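Long-range contacts in chloramphenicol acetyltransferase (Bacteroides thetaiotaomicron, PDB 2I9D), which probably catalyses the acetyl-CoA-dependent O-acetylation of chloramphenicol, the reaction by which such enzymes inactivate the antibiotic: residues Asn27-Ile32 / Ala192-His197; Phe70-Asp75 / His197-Gly202; Gly142-Ile147 / Asn170-Leu175. All blocks are in the same frame, centred on the assembly; numbering follows the deposited sequence.

In the fold
All three contacts are largely buried, and none is a surface patch. Interactions 1 and 3 hold the same mixed sheet: interaction 1 zips strand 29-37 to strand 186-196 by backbone bonds, whereas interaction 3 joins the beginnings of the parallel strands 146-151 and 174-183, with no clear hydrogen bond between its segments. The strands 174-183 and 186-196 are neighbours, bonded through T194 N and L174 O. Interaction 2 shares H197 with interaction 1 and lays the following loop on strand 72-74 of a separate small sheet by aromatic and aliphatic packing. R73 ties interaction 2 to interaction 3, and interactions 1 and 2 both reach the second subunit.

Interaction 1: Asn27-Ile32 / Ala192-His197; sequences NPQLSI and AMTIHH
S31 and T194 meet through their hydroxyls, OG to OG1 at 2.8 Å, a hydrogen bond in which either may donate. Both oxygens are set anti to their own carbonyl carbons (chi1 -51° for S31, -64° for T194), which brings them together on one face of the sheet; G162 N adds weak bonds to each. The CG2 branch of T194 lies 3.5 Å from Q29 NE2. Q29 runs out extended beyond CG, and its OE1 accepts from N170 N.

The backbones are antiparallel, their short axes 160° apart, and the L30-I195 and I32-M193 pairs each carry two N-H...O bonds, the shortest being M193 N to I32 O at 2.8 Å. Strand 29-37 is the outermost of its sheet within the chain, but S31 and I32 also pair with an antiparallel strand of the second subunit, so the sheet continues across the interface, as in the trimers of the chloramphenicol acetyltransferase family.

On the face bearing L30 and I32, the CG2 branch of I32 packs 3.6 Å from CG of selenomethionine M193, the two side chains lying side by side. At the other end P28 CB sits over one face of the H196 ring, 3.8 Å from its centroid and displaced toward the rim; H196 ND1 bonds to G198 N. N27 OD1 accepts from Q29 N at 3.0 Å, an Asx turn leading into the strand. P28 O receives H197 N at 2.8 Å, anchoring the backbone of the predicted proton acceptor, while L30 CD2 approaches its ring obliquely.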
ATOM      1  N   ASN A  27      13.067  -7.045  -3.003  1.00 24.16           N
ATOM      2  CA  ASN A  27      11.631  -7.157  -3.054  1.00 23.24           C
ATOM      3  C   ASN A  27      11.168  -6.990  -4.500  1.00 23.76           C
ATOM      4  O   ASN A  27      11.121  -5.873  -4.999  1.00 24.18           O
ATOM      5  CB  ASN A  27      11.006  -6.101  -2.119  1.00 22.48           C
ATOM      6  CG  ASN A  27       9.536  -5.960  -2.314  1.00 20.37           C
ATOM      7  OD1 ASN A  27       8.887  -6.848  -2.865  1.00 21.02           O
ATOM      8  ND2 ASN A  27       8.997  -4.841  -1.901  1.00 19.78           N
ATOM      9  N   PRO A  28      10.867  -8.110  -5.192  1.00 24.23           N
ATOM     10  CA  PRO A  28      10.378  -8.138  -6.593  1.00 23.75           C
ATOM     11  C   PRO A  28       8.863  -7.973  -6.734  1.00 23.64           C
ATOM     12  O   PRO A  28       8.333  -8.134  -7.828  1.00 23.06           O
ATOM     13  CB  PRO A  28      10.742  -9.553  -7.046  1.00 23.77           C
ATOM     14  CG  PRO A  28      10.544 -10.375  -5.807  1.00 23.24           C
ATOM     15  CD  PRO A  28      11.023  -9.484  -4.655  1.00 23.76           C
ATOM     16  N   GLN A  29       8.185  -7.639  -5.639  1.00 23.78           N
ATOM     17  CA  GLN A  29       6.726  -7.673  -5.605  1.00 23.92           C
ATOM     18  C   GLN A  29       6.184  -6.293  -5.788  1.00 23.76           C
ATOM     19  O   GLN A  29       6.792  -5.300  -5.389  1.00 21.92           O
ATOM     20  CB  GLN A  29       6.221  -8.186  -4.257  1.00 23.48           C
ATOM     21  CG  GLN A  29       6.770  -9.562  -3.882  1.00 25.69           C
ATOM     22  CD  GLN A  29       6.110 -10.153  -2.670  1.00 26.81           C
ATOM     23  OE1 GLN A  29       5.826 -11.343  -2.642  1.00 29.13           O
ATOM     24  NE2 GLN A  29       5.859  -9.325  -1.652  1.00 27.05           N
ATOM     25  N   LEU A  30       4.997  -6.223  -6.352  1.00 24.14           N
ATOM     26  CA  LEU A  30       4.279  -4.984  -6.154  1.00 25.58           C
ATOM     27  C   LEU A  30       2.901  -5.177  -5.567  1.00 24.30           C
ATOM     28  O   LEU A  30       2.264  -6.207  -5.821  1.00 23.90           O
ATOM     29  CB  LEU A  30       4.372  -4.053  -7.390  1.00 27.48           C
ATOM     30  CG  LEU A  30       3.460  -3.662  -8.544  1.00 29.82           C
ATOM     31  CD1 LEU A  30       2.034  -3.308  -8.121  1.00 30.04           C
ATOM     32  CD2 LEU A  30       4.168  -2.422  -9.043  1.00 30.37           C
ATOM     33  N   SER A  31       2.457  -4.204  -4.771  1.00 22.95           N
ATOM     34  CA  SER A  31       1.059  -4.192  -4.299  1.00 22.41           C
ATOM     35  C   SER A  31       0.265  -3.105  -4.988  1.00 22.34           C
ATOM     36  O   SER A  31       0.766  -2.022  -5.266  1.00 22.63           O
ATOM     37  CB  SER A  31       0.957  -3.988  -2.777  1.00 21.07           C
ATOM     38  OG  SER A  31       1.773  -4.895  -2.089  1.00 20.32           O
ATOM     39  N   ILE A  32      -1.007  -3.374  -5.214  1.00 22.36           N
ATOM     40  CA  ILE A  32      -1.859  -2.376  -5.825  1.00 21.96           C
ATOM     41  C   ILE A  32      -3.219  -2.523  -5.188  1.00 22.18           C
ATOM     42  O   ILE A  32      -3.611  -3.638  -4.847  1.00 22.65           O
ATOM     43  CB  ILE A  32      -1.947  -2.570  -7.383  1.00 22.44           C
ATOM     44  CG1 ILE A  32      -2.911  -1.554  -8.031  1.00 21.07           C
ATOM     45  CG2 ILE A  32      -2.309  -4.048  -7.747  1.00 20.04           C
ATOM     46  CD1 ILE A  32      -2.810  -1.495  -9.558  1.00 21.35           C
ATOM     47  N   ALA A 192      -7.219  -5.175  -3.096  1.00 27.08           N
ATOM     48  CA  ALA A 192      -5.786  -5.019  -3.045  1.00 27.87           C
ATOM     49  C   ALA A 192      -5.156  -6.351  -3.470  1.00 29.37           C
ATOM     50  O   ALA A 192      -5.770  -7.426  -3.312  1.00 29.18           O
ATOM     51  CB  ALA A 192      -5.362  -4.654  -1.633  1.00 26.31           C
HETATM   52  N   MSE A 193      -3.945  -6.283  -4.019  1.00 30.31           N
HETATM   53  CA  MSE A 193      -3.211  -7.485  -4.334  1.00 33.77           C
HETATM   54  C   MSE A 193      -1.703  -7.272  -4.385  1.00 29.91           C
HETATM   55  O   MSE A 193      -1.226  -6.183  -4.661  1.00 29.18           O
HETATM   56  CB  MSE A 193      -3.731  -8.128  -5.630  1.00 32.32           C
HETATM   57  CG  MSE A 193      -3.503  -7.311  -6.885  1.00 36.07           C
HETATM   58 SE   MSE A 193      -4.375  -8.072  -8.515  1.00 50.33          SE
HETATM   59  CE  MSE A 193      -4.003 -10.012  -8.224  1.00 22.44           C
ATOM     60  N   THR A 194      -0.974  -8.350  -4.105  1.00 28.33           N
ATOM     61  CA  THR A 194       0.475  -8.377  -4.135  1.00 26.10           C
ATOM     62  C   THR A 194       0.944  -9.465  -5.106  1.00 25.90           C
ATOM     63  O   THR A 194       0.606 -10.631  -4.962  1.00 26.11           O
ATOM     64  CB  THR A 194       1.030  -8.561  -2.718  1.00 25.79           C
ATOM     65  OG1 THR A 194       0.659  -7.418  -1.969  1.00 23.39           O
ATOM     66  CG2 THR A 194       2.569  -8.687  -2.685  1.00 24.43           C
ATOM     67  N   ILE A 195       1.675  -9.056  -6.132  1.00 25.06           N
ATOM     68  CA  ILE A 195       2.085  -9.984  -7.172  1.00 24.41           C
ATOM     69  C   ILE A 195       3.600  -9.896  -7.363  1.00 24.18           C
ATOM     70  O   ILE A 195       4.234  -9.011  -6.798  1.00 24.13           O
ATOM     71  CB  ILE A 195       1.243  -9.815  -8.532  1.00 24.60           C
ATOM     72  CG1 ILE A 195       1.171  -8.348  -9.024  1.00 23.50           C
ATOM     73  CG2 ILE A 195      -0.196 -10.385  -8.349  1.00 23.42           C
ATOM     74  CD1 ILE A 195       2.511  -7.697  -9.389  1.00 19.37           C
ATOM     75  N   HIS A 196       4.177 -10.838  -8.110  1.00 23.91           N
ATOM     76  CA  HIS A 196       5.603 -10.783  -8.430  1.00 24.57           C
ATOM     77  C   HIS A 196       5.732 -10.003  -9.739  1.00 25.17           C
ATOM     78  O   HIS A 196       5.133 -10.387 -10.728  1.00 24.76           O
ATOM     79  CB  HIS A 196       6.149 -12.206  -8.607  1.00 24.19           C
ATOM     80  CG  HIS A 196       7.637 -12.285  -8.634  1.00 23.96           C
ATOM     81  ND1 HIS A 196       8.391 -11.760  -9.658  1.00 22.76           N
ATOM     82  CD2 HIS A 196       8.513 -12.869  -7.780  1.00 23.63           C
ATOM     83  CE1 HIS A 196       9.670 -11.975  -9.418  1.00 21.51           C
ATOM     84  NE2 HIS A 196       9.768 -12.670  -8.297  1.00 24.93           N
ATOM     85  N   HIS A 197       6.495  -8.918  -9.746  1.00 25.99           N
ATOM     86  CA  HIS A 197       6.613  -8.080 -10.941  1.00 28.03           C
ATOM     87  C   HIS A 197       7.285  -8.810 -12.138  1.00 29.38           C
ATOM     88  O   HIS A 197       7.138  -8.378 -13.301  1.00 29.96           O
ATOM     89  CB  HIS A 197       7.386  -6.792 -10.613  1.00 27.70           C
ATOM     90  CG  HIS A 197       7.064  -5.633 -11.510  1.00 29.58           C
ATOM     91  ND1 HIS A 197       6.646  -5.787 -12.818  1.00 29.56           N
ATOM     92  CD2 HIS A 197       7.134  -4.295 -11.294  1.00 27.62           C
ATOM     93  CE1 HIS A 197       6.451  -4.595 -13.355  1.00 30.49           C
ATOM     94  NE2 HIS A 197       6.732  -3.675 -12.450  1.00 29.44           N
TER

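Interaction 2: Phe70-Asp75 / His197-Gly202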
ATOM      1  N   PHE A  70      -1.200 -14.622 -14.421  1.00 30.63           N
ATOM      2  CA  PHE A  70      -1.557 -14.810 -13.014  1.00 30.50           C
ATOM      3  C   PHE A  70      -1.457 -16.270 -12.561  1.00 30.05           C
ATOM      4  O   PHE A  70      -1.769 -16.591 -11.423  1.00 30.94           O
ATOM      5  CB  PHE A  70      -2.962 -14.215 -12.736  1.00 30.25           C
ATOM      6  CG  PHE A  70      -2.990 -12.693 -12.782  1.00 30.56           C
ATOM      7  CD1 PHE A  70      -2.919 -11.945 -11.602  1.00 30.91           C
ATOM      8  CD2 PHE A  70      -3.055 -12.018 -14.011  1.00 30.32           C
ATOM      9  CE1 PHE A  70      -2.917 -10.546 -11.633  1.00 30.75           C
ATOM     10  CE2 PHE A  70      -3.052 -10.622 -14.067  1.00 32.20           C
ATOM     11  CZ  PHE A  70      -2.980  -9.876 -12.874  1.00 32.34           C
ATOM     12  N   ARG A  71      -1.009 -17.145 -13.462  1.00 29.79           N
ATOM     13  CA  ARG A  71      -0.867 -18.574 -13.199  1.00 29.41           C
ATOM     14  C   ARG A  71       0.596 -18.978 -13.062  1.00 29.12           C
ATOM     15  O   ARG A  71       0.892 -20.149 -12.795  1.00 28.78           O
ATOM     16  CB  ARG A  71      -1.545 -19.379 -14.317  1.00 29.59           C
ATOM     17  CG  ARG A  71      -3.096 -19.347 -14.229  1.00 32.64           C
ATOM     18  CD  ARG A  71      -3.754 -20.520 -14.949  1.00 36.94           C
ATOM     19  NE  ARG A  71      -4.288 -20.092 -16.229  1.00 43.14           N
ATOM     20  CZ  ARG A  71      -3.701 -20.283 -17.402  1.00 45.02           C
ATOM     21  NH1 ARG A  71      -2.562 -20.943 -17.486  1.00 46.00           N
ATOM     22  NH2 ARG A  71      -4.271 -19.809 -18.494  1.00 46.24           N
ATOM     23  N   TYR A  72       1.498 -18.015 -13.287  1.00 28.05           N
ATOM     24  CA  TYR A  72       2.930 -18.243 -13.209  1.00 28.35           C
ATOM     25  C   TYR A  72       3.376 -18.199 -11.759  1.00 28.37           C
ATOM     26  O   TYR A  72       2.954 -17.298 -11.004  1.00 28.16           O
ATOM     27  CB  TYR A  72       3.694 -17.176 -14.000  1.00 29.00           C
ATOM     28  CG  TYR A  72       3.692 -17.408 -15.501  1.00 32.34           C
ATOM     29  CD1 TYR A  72       4.845 -17.823 -16.164  1.00 31.57           C
ATOM     30  CD2 TYR A  72       2.509 -17.225 -16.256  1.00 33.53           C
ATOM     31  CE1 TYR A  72       4.823 -18.039 -17.539  1.00 33.72           C
ATOM     32  CE2 TYR A  72       2.479 -17.447 -17.615  1.00 34.34           C
ATOM     33  CZ  TYR A  72       3.635 -17.853 -18.258  1.00 33.59           C
ATOM     34  OH  TYR A  72       3.591 -18.054 -19.625  1.00 33.90           O
ATOM     35  N   ARG A  73       4.223 -19.167 -11.385  1.00 27.76           N
ATOM     36  CA  ARG A  73       4.764 -19.304 -10.040  1.00 26.91           C
ATOM     37  C   ARG A  73       6.249 -19.661 -10.067  1.00 27.38           C
ATOM     38  O   ARG A  73       6.762 -20.185 -11.068  1.00 27.82           O
ATOM     39  CB  ARG A  73       4.002 -20.378  -9.247  1.00 26.70           C
ATOM     40  CG  ARG A  73       2.512 -20.163  -9.140  1.00 24.84           C
ATOM     41  CD  ARG A  73       2.118 -19.034  -8.144  1.00 22.81           C
ATOM     42  NE  ARG A  73       0.658 -18.869  -8.091  1.00 22.74           N
ATOM     43  CZ  ARG A  73      -0.070 -18.092  -8.904  1.00 22.61           C
ATOM     44  NH1 ARG A  73       0.496 -17.366  -9.851  1.00 22.77           N
ATOM     45  NH2 ARG A  73      -1.378 -18.007  -8.746  1.00 20.75           N
ATOM     46  N   ILE A  74       6.950 -19.329  -8.990  1.00 27.15           N
ATOM     47  CA  ILE A  74       8.291 -19.825  -8.780  1.00 27.98           C
ATOM     48  C   ILE A  74       8.052 -21.026  -7.879  1.00 29.67           C
ATOM     49  O   ILE A  74       7.632 -20.861  -6.712  1.00 30.40           O
ATOM     50  CB  ILE A  74       9.221 -18.803  -8.074  1.00 27.89           C
ATOM     51  CG1 ILE A  74       9.339 -17.493  -8.877  1.00 27.38           C
ATOM     52  CG2 ILE A  74      10.604 -19.441  -7.802  1.00 27.71           C
ATOM     53  CD1 ILE A  74      10.337 -16.460  -8.305  1.00 26.18           C
ATOM     54  N   ASP A  75       8.270 -22.228  -8.417  1.00 30.88           N
ATOM     55  CA  ASP A  75       8.040 -23.465  -7.661  1.00 32.54           C
ATOM     56  C   ASP A  75       9.060 -23.673  -6.519  1.00 32.90           C
ATOM     57  O   ASP A  75      10.064 -22.961  -6.455  1.00 32.92           O
ATOM     58  CB  ASP A  75       7.981 -24.662  -8.614  1.00 32.50           C
ATOM     59  CG  ASP A  75       6.561 -25.219  -8.787  1.00 36.07           C
ATOM     60  OD1 ASP A  75       5.575 -24.682  -8.193  1.00 37.30           O
ATOM     61  OD2 ASP A  75       6.434 -26.235  -9.530  1.00 41.40           O
ATOM     62  N   HIS A 197       6.495  -8.918  -9.746  1.00 25.99           N
ATOM     63  CA  HIS A 197       6.613  -8.080 -10.941  1.00 28.03           C
ATOM     64  C   HIS A 197       7.285  -8.810 -12.138  1.00 29.38           C
ATOM     65  O   HIS A 197       7.138  -8.378 -13.301  1.00 29.96           O
ATOM     66  CB  HIS A 197       7.386  -6.792 -10.613  1.00 27.70           C
ATOM     67  CG  HIS A 197       7.064  -5.633 -11.510  1.00 29.58           C
ATOM     68  ND1 HIS A 197       6.646  -5.787 -12.818  1.00 29.56           N
ATOM     69  CD2 HIS A 197       7.134  -4.295 -11.294  1.00 27.62           C
ATOM     70  CE1 HIS A 197       6.451  -4.595 -13.355  1.00 30.49           C
ATOM     71  NE2 HIS A 197       6.732  -3.675 -12.450  1.00 29.44           N
ATOM     72  N   GLY A 198       8.042  -9.877 -11.855  1.00 29.53           N
ATOM     73  CA  GLY A 198       8.628 -10.723 -12.900  1.00 29.76           C
ATOM     74  C   GLY A 198       7.585 -11.344 -13.817  1.00 29.79           C
ATOM     75  O   GLY A 198       7.861 -11.600 -14.990  1.00 29.84           O
ATOM     76  N   PHE A 199       6.376 -11.544 -13.290  1.00 29.83           N
ATOM     77  CA  PHE A 199       5.286 -12.204 -14.012  1.00 29.46           C
ATOM     78  C   PHE A 199       4.198 -11.272 -14.518  1.00 29.36           C
ATOM     79  O   PHE A 199       3.468 -11.615 -15.449  1.00 28.97           O
ATOM     80  CB  PHE A 199       4.602 -13.270 -13.130  1.00 29.15           C
ATOM     81  CG  PHE A 199       5.511 -14.372 -12.658  1.00 28.50           C
ATOM     82  CD1 PHE A 199       6.337 -15.051 -13.547  1.00 27.94           C
ATOM     83  CD2 PHE A 199       5.496 -14.777 -11.316  1.00 28.32           C
ATOM     84  CE1 PHE A 199       7.161 -16.091 -13.113  1.00 27.30           C
ATOM     85  CE2 PHE A 199       6.323 -15.813 -10.864  1.00 27.84           C
ATOM     86  CZ  PHE A 199       7.153 -16.477 -11.760  1.00 28.56           C
ATOM     87  N   ILE A 200       4.049 -10.123 -13.867  1.00 30.02           N
ATOM     88  CA  ILE A 200       2.876  -9.272 -14.050  1.00 30.04           C
ATOM     89  C   ILE A 200       3.316  -7.814 -14.107  1.00 31.18           C
ATOM     90  O   ILE A 200       4.071  -7.362 -13.233  1.00 31.29           O
ATOM     91  CB  ILE A 200       1.830  -9.502 -12.905  1.00 30.18           C
ATOM     92  CG1 ILE A 200       1.131 -10.846 -13.090  1.00 29.12           C
ATOM     93  CG2 ILE A 200       0.766  -8.334 -12.789  1.00 27.90           C
ATOM     94  CD1 ILE A 200       0.783 -11.527 -11.775  1.00 30.70           C
ATOM     95  N   ASP A 201       2.860  -7.100 -15.148  1.00 31.08           N
ATOM     96  CA  ASP A 201       3.040  -5.652 -15.252  1.00 31.97           C
ATOM     97  C   ASP A 201       1.707  -4.931 -15.102  1.00 32.15           C
ATOM     98  O   ASP A 201       0.645  -5.573 -15.040  1.00 32.40           O
ATOM     99  CB  ASP A 201       3.627  -5.262 -16.610  1.00 32.39           C
ATOM    100  CG  ASP A 201       4.979  -5.911 -16.882  1.00 33.79           C
ATOM    101  OD1 ASP A 201       5.855  -5.949 -15.976  1.00 33.37           O
ATOM    102  OD2 ASP A 201       5.157  -6.371 -18.028  1.00 34.01           O
ATOM    103  N   GLY A 202       1.770  -3.593 -15.084  1.00 32.33           N
ATOM    104  CA  GLY A 202       0.585  -2.746 -15.004  1.00 32.11           C
ATOM    105  C   GLY A 202      -0.511  -3.190 -15.946  1.00 32.78           C
ATOM    106  O   GLY A 202      -1.701  -3.208 -15.585  1.00 33.43           O
TER
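F70 O is gripped by two nitrogens of R73, NH1 at 2.9 Å and NH2 at 3.1 Å. The oxygen lies near the guanidinium plane, but the donors reach it differently: NH2 is tilted 18° from the carbonyl plane, whereas NH1 stands well above it. NH1 also donates to Y72 O at 2.7 Å, and NE and NH2 reach Y144 O and L146 O.

The contact itself is made by rings and aliphatic carbons. F199 has CG anti to its own carbonyl carbon (chi1 -60°), which places that ring atom close to Y72 CB. Y72 CB rests over one face of the F199 ring, 3.6 Å from its centroid and shifted toward the rim; the two rings are oblique to each other, their planes 39° apart. The far end of F199 meets I74, CZ to CG1 at 3.8 Å. Beside this, I200 CD1 lies over one face of the F70 ring, 3.7 Å from CD1 of that ring, the side chains crossing at about a right angle. An alanine in place of F199 would probably open a gap under Y72 CB and leave I74 CG1 without its contact to CZ.

F199 and I200 lie within the HHxxxDG signature of this acyltransferase family, between H197, the predicted proton acceptor, and D201, which forms a salt bridge with R15. Polar and apolar duties are thus divided: four backbone carbonyl oxygens, those of F70, Y72, Y144 and L146, hold the guanidinium of R73 and so link segment 70-75 to 142-147, whereas no hydrogen bond joins 70-75 to 197-202, which meet through CH-pi and apolar contacts.

Interaction 3: Gly142-Ile147 / Asn170-Leu175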
ATOM      1  N   GLY A 142       4.122 -28.454  -1.979  1.00 29.89           N
ATOM      2  CA  GLY A 142       4.671 -27.764  -3.147  1.00 28.70           C
ATOM      3  C   GLY A 142       3.604 -27.344  -4.145  1.00 27.62           C
ATOM      4  O   GLY A 142       3.897 -27.222  -5.313  1.00 27.81           O
ATOM      5  N   ASP A 143       2.362 -27.142  -3.705  1.00 26.98           N
ATOM      6  CA  ASP A 143       1.313 -26.690  -4.621  1.00 26.64           C
ATOM      7  C   ASP A 143       1.146 -25.177  -4.479  1.00 26.97           C
ATOM      8  O   ASP A 143       0.553 -24.690  -3.501  1.00 26.39           O
ATOM      9  CB  ASP A 143      -0.006 -27.432  -4.390  1.00 26.81           C
ATOM     10  CG  ASP A 143      -1.074 -27.115  -5.451  1.00 27.27           C
ATOM     11  OD1 ASP A 143      -0.824 -26.362  -6.405  1.00 28.97           O
ATOM     12  OD2 ASP A 143      -2.208 -27.602  -5.317  1.00 29.29           O
ATOM     13  N   TYR A 144       1.698 -24.435  -5.450  1.00 26.77           N
ATOM     14  CA  TYR A 144       1.574 -22.973  -5.458  1.00 26.39           C
ATOM     15  C   TYR A 144       0.520 -22.512  -6.482  1.00 26.39           C
ATOM     16  O   TYR A 144       0.387 -21.317  -6.757  1.00 25.64           O
ATOM     17  CB  TYR A 144       2.922 -22.291  -5.717  1.00 25.25           C
ATOM     18  CG  TYR A 144       4.004 -22.571  -4.701  1.00 24.89           C
ATOM     19  CD1 TYR A 144       3.707 -23.139  -3.458  1.00 24.00           C
ATOM     20  CD2 TYR A 144       5.329 -22.214  -4.964  1.00 23.73           C
ATOM     21  CE1 TYR A 144       4.700 -23.386  -2.519  1.00 22.48           C
ATOM     22  CE2 TYR A 144       6.332 -22.461  -4.025  1.00 24.87           C
ATOM     23  CZ  TYR A 144       6.001 -23.067  -2.815  1.00 24.35           C
ATOM     24  OH  TYR A 144       6.986 -23.304  -1.891  1.00 23.97           O
ATOM     25  N   GLY A 145      -0.227 -23.466  -7.029  1.00 25.82           N
ATOM     26  CA  GLY A 145      -1.246 -23.145  -8.034  1.00 26.34           C
ATOM     27  C   GLY A 145      -2.505 -22.657  -7.366  1.00 27.02           C
ATOM     28  O   GLY A 145      -3.592 -23.280  -7.467  1.00 27.41           O
ATOM     29  N   LEU A 146      -2.346 -21.540  -6.669  1.00 26.76           N
ATOM     30  CA  LEU A 146      -3.379 -20.968  -5.804  1.00 26.97           C
ATOM     31  C   LEU A 146      -3.260 -19.443  -5.759  1.00 25.77           C
ATOM     32  O   LEU A 146      -2.212 -18.899  -6.037  1.00 26.02           O
ATOM     33  CB  LEU A 146      -3.199 -21.480  -4.363  1.00 26.83           C
ATOM     34  CG  LEU A 146      -3.368 -22.973  -4.096  1.00 27.86           C
ATOM     35  CD1 LEU A 146      -2.459 -23.320  -2.951  1.00 26.20           C
ATOM     36  CD2 LEU A 146      -4.832 -23.310  -3.801  1.00 25.50           C
ATOM     37  N   ILE A 147      -4.344 -18.777  -5.389  1.00 25.48           N
ATOM     38  CA  ILE A 147      -4.291 -17.381  -4.925  1.00 25.11           C
ATOM     39  C   ILE A 147      -4.988 -17.394  -3.582  1.00 24.82           C
ATOM     40  O   ILE A 147      -5.573 -18.414  -3.215  1.00 24.77           O
ATOM     41  CB  ILE A 147      -4.913 -16.350  -5.918  1.00 24.90           C
ATOM     42  CG1 ILE A 147      -6.393 -16.673  -6.226  1.00 25.86           C
ATOM     43  CG2 ILE A 147      -4.089 -16.321  -7.193  1.00 22.95           C
ATOM     44  CD1 ILE A 147      -7.152 -15.532  -6.987  1.00 24.25           C
ATOM     45  N   ASN A 170       6.520 -13.930  -2.189  1.00 26.34           N
ATOM     46  CA  ASN A 170       5.552 -14.927  -1.712  1.00 25.36           C
ATOM     47  C   ASN A 170       5.375 -16.077  -2.694  1.00 25.03           C
ATOM     48  O   ASN A 170       5.535 -15.887  -3.897  1.00 24.56           O
ATOM     49  CB  ASN A 170       4.191 -14.269  -1.463  1.00 25.02           C
ATOM     50  CG  ASN A 170       4.264 -13.162  -0.446  1.00 23.58           C
ATOM     51  OD1 ASN A 170       5.022 -13.247   0.498  1.00 22.50           O
ATOM     52  ND2 ASN A 170       3.456 -12.130  -0.620  1.00 24.54           N
ATOM     53  N   ASN A 171       5.000 -17.253  -2.188  1.00 24.74           N
ATOM     54  CA  ASN A 171       4.736 -18.419  -3.055  1.00 24.67           C
ATOM     55  C   ASN A 171       3.610 -18.200  -4.070  1.00 25.42           C
ATOM     56  O   ASN A 171       3.690 -18.706  -5.190  1.00 26.61           O
ATOM     57  CB  ASN A 171       4.470 -19.671  -2.221  1.00 23.84           C
ATOM     58  CG  ASN A 171       5.640 -20.024  -1.348  1.00 23.33           C
ATOM     59  OD1 ASN A 171       6.790 -19.901  -1.766  1.00 22.12           O
ATOM     60  ND2 ASN A 171       5.364 -20.427  -0.108  1.00 21.32           N
ATOM     61  N   TYR A 172       2.583 -17.439  -3.684  1.00 24.78           N
ATOM     62  CA  TYR A 172       1.460 -17.090  -4.575  1.00 24.72           C
ATOM     63  C   TYR A 172       0.896 -15.675  -4.287  1.00 23.67           C
ATOM     64  O   TYR A 172       1.217 -15.072  -3.273  1.00 22.93           O
ATOM     65  CB  TYR A 172       0.348 -18.154  -4.524  1.00 24.29           C
ATOM     66  CG  TYR A 172       0.151 -18.726  -3.149  1.00 26.17           C
ATOM     67  CD1 TYR A 172      -0.639 -18.058  -2.190  1.00 25.65           C
ATOM     68  CD2 TYR A 172       0.781 -19.912  -2.779  1.00 25.20           C
ATOM     69  CE1 TYR A 172      -0.805 -18.575  -0.914  1.00 25.79           C
ATOM     70  CE2 TYR A 172       0.629 -20.435  -1.500  1.00 26.06           C
ATOM     71  CZ  TYR A 172      -0.167 -19.774  -0.572  1.00 27.04           C
ATOM     72  OH  TYR A 172      -0.299 -20.304   0.701  1.00 27.12           O
ATOM     73  N   PRO A 173       0.114 -15.119  -5.225  1.00 23.68           N
ATOM     74  CA  PRO A 173      -0.613 -13.838  -5.029  1.00 22.95           C
ATOM     75  C   PRO A 173      -1.508 -13.820  -3.797  1.00 22.16           C
ATOM     76  O   PRO A 173      -2.212 -14.778  -3.518  1.00 21.54           O
ATOM     77  CB  PRO A 173      -1.439 -13.694  -6.314  1.00 23.21           C
ATOM     78  CG  PRO A 173      -0.635 -14.437  -7.339  1.00 23.60           C
ATOM     79  CD  PRO A 173      -0.057 -15.634  -6.594  1.00 23.48           C
ATOM     80  N   LEU A 174      -1.440 -12.703  -3.079  1.00 22.21           N
ATOM     81  CA  LEU A 174      -2.196 -12.434  -1.879  1.00 22.45           C
ATOM     82  C   LEU A 174      -3.132 -11.244  -2.174  1.00 22.55           C
ATOM     83  O   LEU A 174      -2.707 -10.236  -2.717  1.00 21.68           O
ATOM     84  CB  LEU A 174      -1.222 -12.086  -0.727  1.00 22.85           C
ATOM     85  CG  LEU A 174      -0.311 -13.189  -0.146  1.00 24.67           C
ATOM     86  CD1 LEU A 174       0.454 -12.730   1.109  1.00 18.64           C
ATOM     87  CD2 LEU A 174      -1.149 -14.470   0.156  1.00 24.30           C
ATOM     88  N   LEU A 175      -4.409 -11.390  -1.831  1.00 22.61           N
ATOM     89  CA  LEU A 175      -5.423 -10.378  -2.136  1.00 23.10           C
ATOM     90  C   LEU A 175      -6.230 -10.066  -0.887  1.00 22.82           C
ATOM     91  O   LEU A 175      -6.276 -10.871   0.058  1.00 22.74           O
ATOM     92  CB  LEU A 175      -6.391 -10.818  -3.255  1.00 22.97           C
ATOM     93  CG  LEU A 175      -5.840 -10.975  -4.678  1.00 23.99           C
ATOM     94  CD1 LEU A 175      -5.370 -12.423  -4.962  1.00 22.28           C
ATOM     95  CD2 LEU A 175      -6.877 -10.542  -5.685  1.00 21.57           C
TER
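N171 lies flat against the Y144 ring: its CB stands over the ring centre, 3.5 Å from the centroid, and its amide plane is turned only 11° from the ring plane. CG of N171 consequently comes to 3.4 Å from CZ of Y144, a stack of amide on phenol. The next residue, Y172, brings its CB to 3.1 Å from L146 O. Further on, I147 CG2 meets P173 CB at 3.8 Å, the side chains crossing at about a right angle, and L175 CD1 packs 4.1 Å from I147 CB. With CG1 of I147 set between the backbone N and the carbonyl carbon (chi1 58°), CG2 is left anti to the carbonyl carbon, where P173 lies.

The touching parts run the same way, 5° apart, and lead into strands 146-151 and 174-183, a parallel pair inside the mixed sheet; a backbone bond joins P173 and L148 where the strands start. In the second shell, D143 OD1 accepts from G145 N at 3.0 Å, an Asx turn that shapes the entry, and D143 OD2 is salt-bridged to R104. R73 also reaches segment 142-147, E135 holds Y172 OH, and K166 NZ bonds N171 OD1. That ammonium group would probably polarise the N171 amide, so that the stack pairs an electron-rich ring with a polarised group.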